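Local coordinates for protein probable oxidoreductase (Pseudomonas aeruginosa, PDB 4B7C) that probably acts as an NADP-dependent medium-chain dehydrogenase/reductase, moving hydride between the nicotinamide cofactor and a substrate not yet identified, at residues 156-161 and 188-193; 170-175 and 300-305; 174-179 and 212-217; 205-210 and 231-236. All blocks are in the same frame, centred on the assembly; numbering follows the deposited sequence.

Contact 1: residues 156-161 and 188-193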
loop_
_atom_site.group_PDB
_atom_site.type_symbol
_atom_site.label_atom_id
_atom_site.label_comp_id
_atom_site.label_asym_id
_atom_site.label_seq_id
_atom_site.Cartn_x
_atom_site.Cartn_y
_atom_site.Cartn_z
ATOM N N SER B 156 5.910 -12.285 9.131
ATOM C CA SER B 156 7.050 -12.828 8.382
ATOM C C SER B 156 8.359 -12.536 9.121
ATOM O O SER B 156 8.422 -11.639 9.964
ATOM C CB SER B 156 7.102 -12.288 6.954
ATOM O OG SER B 156 7.427 -10.913 6.928
ATOM N N GLY B 157 9.407 -13.293 8.787
ATOM C CA GLY B 157 10.669 -13.260 9.534
ATOM C C GLY B 157 10.403 -13.416 11.026
ATOM O O GLY B 157 11.024 -12.756 11.858
ATOM N N ALA B 158 9.479 -14.309 11.350
ATOM C CA ALA B 158 8.870 -14.372 12.672
ATOM C C ALA B 158 9.832 -14.789 13.795
ATOM O O ALA B 158 9.583 -14.481 14.964
ATOM C CB ALA B 158 7.660 -15.284 12.646
ATOM N N ALA B 159 10.912 -15.479 13.436
ATOM C CA ALA B 159 11.922 -15.908 14.414
ATOM C C ALA B 159 12.990 -14.844 14.601
ATOM O O ALA B 159 13.812 -14.938 15.502
ATOM C CB ALA B 159 12.576 -17.215 13.988
ATOM N N GLY B 160 12.989 -13.842 13.733
ATOM C CA GLY B 160 13.909 -12.720 13.865
ATOM C C GLY B 160 13.585 -11.837 15.056
ATOM O O GLY B 160 12.559 -11.995 15.715
ATOM N N ALA B 161 14.484 -10.903 15.332
ATOM C CA ALA B 161 14.374 -10.012 16.496
ATOM C C ALA B 161 13.121 -9.140 16.491
ATOM O O ALA B 161 12.480 -8.927 17.517
ATOM C CB ALA B 161 15.603 -9.119 16.528
ATOM N N ARG B 188 9.069 -24.485 15.715
ATOM C CA ARG B 188 8.803 -25.092 17.029
ATOM C C ARG B 188 8.978 -24.068 18.135
ATOM O O ARG B 188 8.133 -23.931 19.017
ATOM C CB ARG B 188 9.763 -26.260 17.277
ATOM C CG ARG B 188 9.500 -27.077 18.543
ATOM C CD ARG B 188 10.773 -27.648 19.189
ATOM N NE ARG B 188 11.795 -26.688 19.631
ATOM C CZ ARG B 188 11.784 -26.019 20.787
ATOM N NH1 ARG B 188 10.776 -26.151 21.641
ATOM N NH2 ARG B 188 12.781 -25.191 21.078
ATOM N N PHE B 189 10.090 -23.349 18.068
ATOM C CA PHE B 189 10.397 -22.292 19.041
ATOM C C PHE B 189 9.277 -21.250 19.131
ATOM O O PHE B 189 8.839 -20.875 20.220
ATOM C CB PHE B 189 11.726 -21.623 18.673
ATOM C CG PHE B 189 12.087 -20.475 19.561
ATOM C CD1 PHE B 189 12.580 -20.695 20.846
ATOM C CD2 PHE B 189 11.928 -19.174 19.120
ATOM C CE1 PHE B 189 12.910 -19.635 21.673
ATOM C CE2 PHE B 189 12.254 -18.116 19.941
ATOM C CZ PHE B 189 12.738 -18.343 21.217
ATOM N N LEU B 190 8.795 -20.806 17.974
ATOM C CA LEU B 190 7.712 -19.817 17.916
ATOM C C LEU B 190 6.461 -20.278 18.654
ATOM O O LEU B 190 5.865 -19.527 19.429
ATOM C CB LEU B 190 7.349 -19.488 16.461
ATOM C CG LEU B 190 8.396 -18.732 15.639
ATOM C CD1 LEU B 190 7.945 -18.595 14.186
ATOM C CD2 LEU B 190 8.690 -17.373 16.256
ATOM N N VAL B 191 6.058 -21.514 18.398
ATOM C CA VAL B 191 4.821 -22.047 18.972
ATOM C C VAL B 191 5.005 -22.449 20.433
ATOM O O VAL B 191 4.253 -22.012 21.304
ATOM C CB VAL B 191 4.312 -23.264 18.172
ATOM C CG1 VAL B 191 3.107 -23.896 18.866
ATOM C CG2 VAL B 191 3.966 -22.853 16.749
ATOM N N GLU B 192 6.025 -23.260 20.697
ATOM C CA GLU B 192 6.201 -23.863 22.031
ATOM C C GLU B 192 6.777 -22.906 23.076
ATOM O O GLU B 192 6.401 -22.967 24.243
ATOM C CB GLU B 192 7.055 -25.138 21.954
ATOM C CG GLU B 192 6.350 -26.289 21.251
ATOM C CD GLU B 192 7.172 -27.557 21.152
ATOM O OE1 GLU B 192 8.187 -27.677 21.874
ATOM O OE2 GLU B 192 6.774 -28.440 20.357
ATOM N N GLU B 193 7.688 -22.033 22.657
ATOM C CA GLU B 193 8.337 -21.092 23.588
ATOM C C GLU B 193 7.687 -19.708 23.613
ATOM O O GLU B 193 7.466 -19.147 24.682
ATOM C CB GLU B 193 9.831 -20.943 23.272
ATOM C CG GLU B 193 10.613 -22.247 23.293
ATOM C CD GLU B 193 10.423 -23.027 24.585
ATOM O OE1 GLU B 193 10.553 -22.426 25.672
ATOM O OE2 GLU B 193 10.128 -24.238 24.512
#

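Contact 2: residues 170-175 and 300-305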
loop_
_atom_site.group_PDB
_atom_site.type_symbol
_atom_site.label_atom_id
_atom_site.label_comp_id
_atom_site.label_asym_id
_atom_site.label_seq_id
_atom_site.Cartn_x
_atom_site.Cartn_y
_atom_site.Cartn_z
ATOM N N ALA B 170 1.242 -9.132 19.713
ATOM C CA ALA B 170 -0.042 -9.468 19.090
ATOM C C ALA B 170 -0.839 -10.471 19.937
ATOM O O ALA B 170 -2.054 -10.324 20.106
ATOM C CB ALA B 170 0.191 -10.027 17.695
ATOM N N ARG B 171 -0.143 -11.466 20.483
ATOM C CA ARG B 171 -0.767 -12.446 21.398
ATOM C C ARG B 171 -1.369 -11.735 22.599
ATOM O O ARG B 171 -2.505 -11.997 22.990
ATOM C CB ARG B 171 0.246 -13.512 21.866
ATOM C CG ARG B 171 -0.289 -14.453 22.958
ATOM C CD ARG B 171 0.696 -15.544 23.388
ATOM N NE ARG B 171 2.051 -15.032 23.589
ATOM C CZ ARG B 171 2.466 -14.371 24.668
ATOM N NH1 ARG B 171 1.640 -14.129 25.686
ATOM N NH2 ARG B 171 3.724 -13.947 24.732
ATOM N N LEU B 172 -0.609 -10.802 23.165
ATOM C CA LEU B 172 -1.064 -10.032 24.327
ATOM C C LEU B 172 -2.293 -9.173 24.043
ATOM O O LEU B 172 -3.034 -8.833 24.960
ATOM C CB LEU B 172 0.055 -9.138 24.861
ATOM C CG LEU B 172 1.231 -9.887 25.478
ATOM C CD1 LEU B 172 2.343 -8.912 25.852
ATOM C CD2 LEU B 172 0.742 -10.667 26.692
ATOM N N LYS B 173 -2.493 -8.807 22.777
ATOM C CA LYS B 173 -3.651 -8.003 22.378
ATOM C C LYS B 173 -4.875 -8.856 22.036
ATOM O O LYS B 173 -5.925 -8.335 21.641
ATOM C CB LYS B 173 -3.297 -7.098 21.195
ATOM C CG LYS B 173 -2.214 -6.070 21.500
ATOM C CD LYS B 173 -2.622 -5.107 22.603
ATOM C CE LYS B 173 -1.482 -4.176 22.966
ATOM N NZ LYS B 173 -1.868 -3.295 24.098
ATOM N N GLY B 174 -4.736 -10.164 22.192
ATOM C CA GLY B 174 -5.857 -11.089 22.026
ATOM C C GLY B 174 -6.014 -11.590 20.605
ATOM O O GLY B 174 -7.069 -12.105 20.227
ATOM N N CYS B 175 -4.947 -11.477 19.825
ATOM C CA CYS B 175 -4.978 -11.887 18.433
ATOM C C CYS B 175 -4.621 -13.343 18.262
ATOM O O CYS B 175 -3.925 -13.935 19.080
ATOM C CB CYS B 175 -4.001 -11.057 17.594
ATOM S SG CYS B 175 -4.278 -9.279 17.738
ATOM N N GLU B 300 6.975 -9.069 33.864
ATOM C CA GLU B 300 5.841 -9.929 34.210
ATOM C C GLU B 300 5.903 -11.305 33.531
ATOM O O GLU B 300 5.086 -12.172 33.812
ATOM C CB GLU B 300 4.520 -9.240 33.855
ATOM C CG GLU B 300 4.205 -8.044 34.742
ATOM C CD GLU B 300 3.003 -7.242 34.268
ATOM O OE1 GLU B 300 2.342 -7.676 33.311
ATOM O OE2 GLU B 300 2.706 -6.181 34.856
ATOM N N GLY B 301 6.881 -11.504 32.654
ATOM C CA GLY B 301 7.030 -12.767 31.927
ATOM C C GLY B 301 6.032 -12.948 30.792
ATOM O O GLY B 301 5.890 -14.048 30.257
ATOM N N LYS B 302 5.338 -11.870 30.431
ATOM C CA LYS B 302 4.355 -11.897 29.344
ATOM C C LYS B 302 5.032 -11.867 27.982
ATOM O O LYS B 302 4.462 -12.292 26.989
ATOM C CB LYS B 302 3.391 -10.723 29.447
ATOM C CG LYS B 302 2.396 -10.830 30.587
ATOM C CD LYS B 302 1.461 -9.632 30.629
ATOM C CE LYS B 302 0.491 -9.726 31.791
ATOM N NZ LYS B 302 -0.156 -8.407 32.020
ATOM N N LEU B 303 6.263 -11.380 27.952
ATOM C CA LEU B 303 7.053 -11.310 26.730
ATOM C C LEU B 303 8.499 -11.745 27.004
ATOM O O LEU B 303 9.062 -11.389 28.027
ATOM C CB LEU B 303 7.027 -9.878 26.184
ATOM C CG LEU B 303 7.499 -9.670 24.744
ATOM C CD1 LEU B 303 6.671 -8.560 24.104
ATOM C CD2 LEU B 303 8.985 -9.351 24.708
ATOM N N GLN B 304 9.078 -12.501 26.074
ATOM C CA GLN B 304 10.459 -13.007 26.177
ATOM C C GLN B 304 11.376 -12.410 25.130
ATOM O O GLN B 304 10.946 -12.201 24.002
ATOM C CB GLN B 304 10.492 -14.526 25.957
ATOM C CG GLN B 304 9.894 -15.358 27.071
ATOM C CD GLN B 304 9.781 -16.817 26.688
ATOM O OE1 GLN B 304 8.764 -17.436 26.944
ATOM N NE2 GLN B 304 10.817 -17.361 26.064
ATOM N N SER B 305 12.650 -12.221 25.486
ATOM C CA SER B 305 13.653 -11.715 24.563
ATOM C C SER B 305 14.919 -12.564 24.549
ATOM O O SER B 305 15.556 -12.773 25.578
ATOM C CB SER B 305 14.026 -10.273 24.919
ATOM O OG SER B 305 14.885 -9.715 23.934
#

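Contact 3: residues 174-179 and 212-217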
loop_
_atom_site.group_PDB
_atom_site.type_symbol
_atom_site.label_atom_id
_atom_site.label_comp_id
_atom_site.label_asym_id
_atom_site.label_seq_id
_atom_site.Cartn_x
_atom_site.Cartn_y
_atom_site.Cartn_z
ATOM N N GLY B 174 -4.736 -10.164 22.192
ATOM C CA GLY B 174 -5.857 -11.089 22.026
ATOM C C GLY B 174 -6.014 -11.590 20.605
ATOM O O GLY B 174 -7.069 -12.105 20.227
ATOM N N CYS B 175 -4.947 -11.477 19.825
ATOM C CA CYS B 175 -4.978 -11.887 18.433
ATOM C C CYS B 175 -4.621 -13.343 18.262
ATOM O O CYS B 175 -3.925 -13.935 19.080
ATOM C CB CYS B 175 -4.001 -11.057 17.594
ATOM S SG CYS B 175 -4.278 -9.279 17.738
ATOM N N ARG B 176 -5.101 -13.912 17.165
ATOM C CA ARG B 176 -4.569 -15.164 16.669
ATOM C C ARG B 176 -3.285 -14.838 15.925
ATOM O O ARG B 176 -3.284 -14.038 14.990
ATOM C CB ARG B 176 -5.568 -15.874 15.752
ATOM C CG ARG B 176 -5.003 -17.138 15.136
ATOM C CD ARG B 176 -6.000 -17.937 14.309
ATOM N NE ARG B 176 -5.280 -19.067 13.725
ATOM C CZ ARG B 176 -4.977 -20.199 14.365
ATOM N NH1 ARG B 176 -5.370 -20.409 15.620
ATOM N NH2 ARG B 176 -4.283 -21.139 13.734
ATOM N N VAL B 177 -2.193 -15.483 16.325
ATOM C CA VAL B 177 -0.870 -15.147 15.822
ATOM C C VAL B 177 -0.211 -16.301 15.073
ATOM O O VAL B 177 0.068 -17.362 15.643
ATOM C CB VAL B 177 0.063 -14.702 16.962
ATOM C CG1 VAL B 177 1.373 -14.183 16.398
ATOM C CG2 VAL B 177 -0.615 -13.655 17.824
ATOM N N VAL B 178 0.075 -16.059 13.798
ATOM C CA VAL B 178 0.697 -17.047 12.931
ATOM C C VAL B 178 2.018 -16.527 12.398
ATOM O O VAL B 178 2.094 -15.471 11.754
ATOM C CB VAL B 178 -0.230 -17.448 11.761
ATOM C CG1 VAL B 178 0.468 -18.421 10.824
ATOM C CG2 VAL B 178 -1.506 -18.074 12.297
ATOM N N GLY B 179 3.065 -17.297 12.651
ATOM C CA GLY B 179 4.406 -16.952 12.200
ATOM C C GLY B 179 4.791 -17.658 10.922
ATOM O O GLY B 179 4.348 -18.775 10.656
ATOM N N LYS B 212 -3.850 -21.548 4.485
ATOM C CA LYS B 212 -5.209 -22.124 4.449
ATOM C C LYS B 212 -5.541 -22.789 5.764
ATOM O O LYS B 212 -6.614 -22.587 6.318
ATOM C CB LYS B 212 -5.348 -23.136 3.300
ATOM C CG LYS B 212 -6.674 -23.886 3.195
ATOM C CD LYS B 212 -6.606 -24.974 2.090
ATOM C CE LYS B 212 -6.097 -26.300 2.614
ATOM N NZ LYS B 212 -5.581 -27.167 1.514
ATOM N N ARG B 213 -4.600 -23.578 6.261
ATOM C CA ARG B 213 -4.784 -24.289 7.524
ATOM C C ARG B 213 -4.796 -23.344 8.724
ATOM O O ARG B 213 -5.689 -23.402 9.572
ATOM C CB ARG B 213 -3.679 -25.327 7.705
ATOM C CG ARG B 213 -3.747 -26.060 9.037
ATOM C CD ARG B 213 -2.587 -27.021 9.229
ATOM N NE ARG B 213 -1.309 -26.334 9.435
ATOM C CZ ARG B 213 -0.331 -26.241 8.534
ATOM N NH1 ARG B 213 -0.450 -26.790 7.328
ATOM N NH2 ARG B 213 0.784 -25.593 8.839
ATOM N N GLU B 214 -3.795 -22.470 8.780
ATOM C CA GLU B 214 -3.568 -21.630 9.964
ATOM C C GLU B 214 -4.429 -20.364 10.034
ATOM O O GLU B 214 -4.634 -19.817 11.118
ATOM C CB GLU B 214 -2.094 -21.235 10.073
ATOM C CG GLU B 214 -1.136 -22.404 10.287
ATOM C CD GLU B 214 -1.351 -23.145 11.599
ATOM O OE1 GLU B 214 -1.877 -22.549 12.568
ATOM O OE2 GLU B 214 -0.990 -24.336 11.653
ATOM N N CYS B 215 -4.910 -19.896 8.885
ATOM C CA CYS B 215 -5.685 -18.639 8.810
ATOM C C CYS B 215 -7.031 -18.829 8.120
ATOM O O CYS B 215 -7.289 -18.223 7.076
ATOM C CB CYS B 215 -4.896 -17.548 8.077
ATOM S SG CYS B 215 -3.194 -17.379 8.596
ATOM N N PRO B 216 -7.918 -19.629 8.730
ATOM C CA PRO B 216 -9.181 -19.969 8.078
ATOM C C PRO B 216 -10.093 -18.771 7.784
ATOM O O PRO B 216 -10.885 -18.824 6.842
ATOM C CB PRO B 216 -9.845 -20.919 9.082
ATOM C CG PRO B 216 -9.296 -20.512 10.406
ATOM C CD PRO B 216 -7.883 -20.074 10.136
ATOM N N LYS B 217 -9.992 -17.718 8.593
ATOM C CA LYS B 217 -10.810 -16.504 8.404
ATOM C C LYS B 217 -10.039 -15.355 7.736
ATOM O O LYS B 217 -10.419 -14.193 7.833
ATOM C CB LYS B 217 -11.403 -16.046 9.744
ATOM C CG LYS B 217 -12.457 -17.018 10.276
ATOM C CD LYS B 217 -13.254 -16.531 11.442
ATOM C CE LYS B 217 -14.655 -17.114 11.629
ATOM N NZ LYS B 217 -15.300 -16.580 12.856
#

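Contact 4: residues 205-210 and 231-236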
loop_
_atom_site.group_PDB
_atom_site.type_symbol
_atom_site.label_atom_id
_atom_site.label_comp_id
_atom_site.label_asym_id
_atom_site.label_seq_id
_atom_site.Cartn_x
_atom_site.Cartn_y
_atom_site.Cartn_z
ATOM N N GLU B 205 7.321 -26.716 3.632
ATOM C CA GLU B 205 5.881 -26.820 3.480
ATOM C C GLU B 205 5.372 -25.729 2.543
ATOM O O GLU B 205 5.932 -24.640 2.502
ATOM C CB GLU B 205 5.236 -26.736 4.861
ATOM C CG GLU B 205 3.741 -26.541 4.860
ATOM C CD GLU B 205 3.195 -26.299 6.256
ATOM O OE1 GLU B 205 3.941 -25.883 7.177
ATOM O OE2 GLU B 205 1.999 -26.536 6.446
ATOM N N ASP B 206 4.331 -26.029 1.772
ATOM C CA ASP B 206 3.753 -25.023 0.874
ATOM C C ASP B 206 3.082 -23.918 1.690
ATOM O O ASP B 206 2.209 -24.187 2.520
ATOM C CB ASP B 206 2.745 -25.647 -0.092
ATOM C CG ASP B 206 2.116 -24.612 -1.028
ATOM O OD1 ASP B 206 2.828 -24.084 -1.913
ATOM O OD2 ASP B 206 0.905 -24.334 -0.871
ATOM N N LEU B 207 3.484 -22.675 1.437
ATOM C CA LEU B 207 3.005 -21.519 2.219
ATOM C C LEU B 207 1.495 -21.326 2.112
ATOM O O LEU B 207 0.811 -21.167 3.121
ATOM C CB LEU B 207 3.726 -20.234 1.797
ATOM C CG LEU B 207 3.300 -18.969 2.578
ATOM C CD1 LEU B 207 3.129 -19.165 4.087
ATOM C CD2 LEU B 207 4.286 -17.844 2.302
ATOM N N ALA B 208 0.980 -21.364 0.884
ATOM C CA ALA B 208 -0.467 -21.237 0.637
ATOM C C ALA B 208 -1.288 -22.264 1.423
ATOM O O ALA B 208 -2.297 -21.924 2.053
ATOM C CB ALA B 208 -0.772 -21.347 -0.849
ATOM N N ALA B 209 -0.847 -23.519 1.380
ATOM C CA ALA B 209 -1.488 -24.604 2.141
ATOM C C ALA B 209 -1.422 -24.328 3.645
ATOM O O ALA B 209 -2.407 -24.497 4.380
ATOM C CB ALA B 209 -0.827 -25.942 1.825
ATOM N N GLY B 210 -0.253 -23.889 4.091
ATOM C CA GLY B 210 -0.060 -23.522 5.496
ATOM C C GLY B 210 -1.006 -22.405 5.921
ATOM O O GLY B 210 -1.634 -22.471 6.983
ATOM N N LEU B 231 5.530 -12.235 0.864
ATOM C CA LEU B 231 4.580 -11.112 0.849
ATOM C C LEU B 231 3.515 -11.325 -0.227
ATOM O O LEU B 231 2.314 -11.175 0.020
ATOM C CB LEU B 231 5.317 -9.791 0.592
ATOM C CG LEU B 231 4.465 -8.574 0.203
ATOM C CD1 LEU B 231 3.460 -8.236 1.279
ATOM C CD2 LEU B 231 5.386 -7.403 -0.103
ATOM N N ASP B 232 3.973 -11.699 -1.410
ATOM C CA ASP B 232 3.072 -11.877 -2.558
ATOM C C ASP B 232 2.031 -12.964 -2.295
ATOM O O ASP B 232 0.869 -12.816 -2.657
ATOM C CB ASP B 232 3.865 -12.200 -3.821
ATOM C CG ASP B 232 3.281 -11.544 -5.068
ATOM O OD1 ASP B 232 2.275 -10.808 -4.954
ATOM O OD2 ASP B 232 3.842 -11.770 -6.164
ATOM N N THR B 233 2.455 -14.044 -1.636
ATOM C CA THR B 233 1.549 -15.140 -1.286
ATOM C C THR B 233 0.587 -14.742 -0.183
ATOM O O THR B 233 -0.597 -15.080 -0.215
ATOM C CB THR B 233 2.326 -16.403 -0.853
ATOM O OG1 THR B 233 3.209 -16.797 -1.908
ATOM C CG2 THR B 233 1.373 -17.551 -0.547
ATOM N N VAL B 234 1.084 -14.014 0.806
ATOM C CA VAL B 234 0.236 -13.543 1.896
ATOM C C VAL B 234 -0.886 -12.631 1.383
ATOM O O VAL B 234 -2.017 -12.675 1.870
ATOM C CB VAL B 234 1.079 -12.825 2.971
ATOM C CG1 VAL B 234 0.180 -12.157 3.994
ATOM C CG2 VAL B 234 2.026 -13.823 3.630
ATOM N N LEU B 235 -0.556 -11.812 0.393
ATOM C CA LEU B 235 -1.535 -10.897 -0.237
ATOM C C LEU B 235 -2.767 -11.613 -0.788
ATOM O O LEU B 235 -3.860 -11.058 -0.778
ATOM C CB LEU B 235 -0.876 -10.093 -1.364
ATOM C CG LEU B 235 -0.108 -8.844 -0.901
ATOM C CD1 LEU B 235 0.869 -8.346 -1.943
ATOM C CD2 LEU B 235 -1.098 -7.750 -0.522
ATOM N N THR B 236 -2.605 -12.859 -1.232
ATOM C CA THR B 236 -3.750 -13.642 -1.737
ATOM C C THR B 236 -4.739 -14.031 -0.635
ATOM O O THR B 236 -5.865 -14.436 -0.928
ATOM C CB THR B 236 -3.304 -14.923 -2.468
ATOM O OG1 THR B 236 -2.734 -15.853 -1.535
ATOM C CG2 THR B 236 -2.281 -14.582 -3.536
#

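Contact 1: residues 156-161 and 188-193
Apolar contact carries this junction: the forked end of Leu190 closes on the turn at Ala158 and Ala159. Its two methyls divide the work. CD1 of Leu190 meets CB of Ala158 at 3.7 Å, while its CD2 lies beside the backbone, 3.3 Å from Ala158 O and 4.0 Å from Ala159 CA. With CG of Leu190 anti to its own carbonyl carbon (chi1 -68°), the fork reaches from the helix to the turn. Phe196 packs on both Ala158 and Leu190, adding a third side chain to the buried patch.

Backbone bonds shape the partner surface. Residues 157 to 160 make a type I turn, closed by Gly160 N to Gly157 O at 2.9 Å, and Gly157 takes up positive phi. This glycine-rich turn joins the first strand of the Rossmann sheet, 152-155, to helix 161-172, where dinucleotide-binding folds hold the cofactor pyrophosphate; a similar role here is probable. Ala158 also has a backbone bond to Ile180 of the adjacent strand, and Leu190 one to Phe196.

Charged groups lie on the far side of helix 184-193. NH1 of Arg188 binds Glu192 OE1 at 3.0 Å, coming from above the carboxylate plane, and sits 3.5 Å from Glu193 OE2. Both acceptors lie in the guanidinium plane, and NE of Arg188 pairs with Glu185.

Contact 2: residues 170-175 and 300-305
Lys302 and Leu172 bury the most surface here, and they meet through the base of the lysine, not its charged end. CB of Lys302 rests 3.8 Å from Leu172 CD2 and 4.2 Å from CD1 of the same leucine, so the isopropyl fork faces the start of the lysine chain. Farther along, CD of Lys302 passes Leu172 CD2 at 4.1 Å. The two side chains cross obliquely. Beyond that point the extended lysine leads away to Glu300, whose OE1 receives NZ of Lys302 at 2.9 Å in a salt bridge. Leu172 also packs on Trp297 of helix 287-299.

Both segments lie where a helix stops: Gly174 and Gly301 are each the first residue past the helix, at positive phi in a Schellman motif, after helix 161-172 and helix 287-299. The first is the helix after the opening strand of the Rossmann sheet; the second leads through 300-305 into strand 307-311, which belongs to the mixed sheet outside the Rossmann fold.

Arg171 supplies the polar link. Its chain bends at chi3 (45°), bringing NH2 to the backbone O of Lys302 at 2.9 Å. The bond is almost straight, with an angle of 171° at the hydrogen, and the oxygen sits at the edge of the guanidinium, in its plane. NE of Arg171 adds a weak bond to Leu194 O.

Contact 3: residues 174-179 and 212-217
The backbone O of Glu214 is gripped by two nitrogens of one arginine. NE of Arg176 lies 2.8 Å from Glu214 O and meets it nearly end-on to the carbonyl, whereas NH2 of Arg176, 3.0 Å from the same oxygen, arrives at a C=O...N angle of 124°. The oxygen stays near the guanidinium plane, at its NE/NH2 edge. That NH2 has a second task, a salt bridge of 3.0 Å to Glu214 OE1, so one residue is held by both its main chain and its carboxylate. Guanidinium and carboxylate planes are only 8° apart. The reach comes from an arginine chain straight from CG to NE; the glutamate instead folds at chi2 (-64°), curling its acid back toward the arginine.

Next to the ion pair, Val178 makes the apolar half of the contact. CG1 and CG2 of Val178 both lie 3.9 Å from Glu214 CB, and CG2 stands 4.1 Å from Cys215 SG. Strand 176-181 is second in the parallel Rossmann sheet. Val177 packs on helix 161-172 and Val178 against the end of helix 207-214, so the two helices cover opposite faces of the sheet.

OE2 of Glu214 pairs with Arg213 NE at 3.0 Å, and Arg213 with Glu205. Flanked by two arginines, the carboxylate is probably kept ionised, and the positive group of Arg176 at the helix's carbonyl end should be electrostatically favourable.

Contact 4: residues 205-210 and 231-236
With CG of Leu207 anti to the backbone N (chi1 -179°) and CG2 of Thr233 likewise opposite its own N, branch and methyl point into the gap between two helices and meet there. Leu207 CG lies 3.9 Å from Thr233 CG2, and Leu207 CD2 is 4.0 Å from Thr233 CB; the side chains run past one another in opposite directions. CG2 of Thr233 also lies 4.1 Å from Ala208 N and 4.4 Å from Ala208 CB. Because the threonine turns its methyl to this gap, OG1 remains beside its own helix and bonds to Glu229 O.

Helices 207-214 and 228-235 are neighbours on one face of the parallel Rossmann sheet: Leu207 and Val234 both rest on Ile180 of strand 176-181. On the opposite side of its helix from the Thr233 contact, Leu231 packs on Phe222 and on Tyr265 of the second subunit.

Asp206 is the N-cap of helix 207-214, its OD2 accepting from Ala209 N at 3.0 Å. In the other segment Thr233 O takes OG1 of Thr236 at 2.6 Å, in the carbonyl plane, and Thr236 N as well.

In the fold
All four contacts involve the Rossmann part of the chain, and strand 176-181 connects most of them. Contact 3 lies on it, and shares the preceding Gly174 and Cys175 with contact 2, while Ala158 of contact 1 packs on its Gly179. Contacts 3 and 4 share helix 207-214, with centres about 12 Å apart, and the Arg213-Glu205 salt bridge joins them. Contacts 2 and 4 are farthest apart, about 25 Å between centres. Along the chain contact 1 closes before contact 4 opens, whereas contact 2 reaches some 125 residues forward. Contact 1 alone includes the probable cofactor-binding turn; contacts 3 and 4 pack helices in the Rossmann domain, and contact 2 joins it to the segment leading to the mixed sheet.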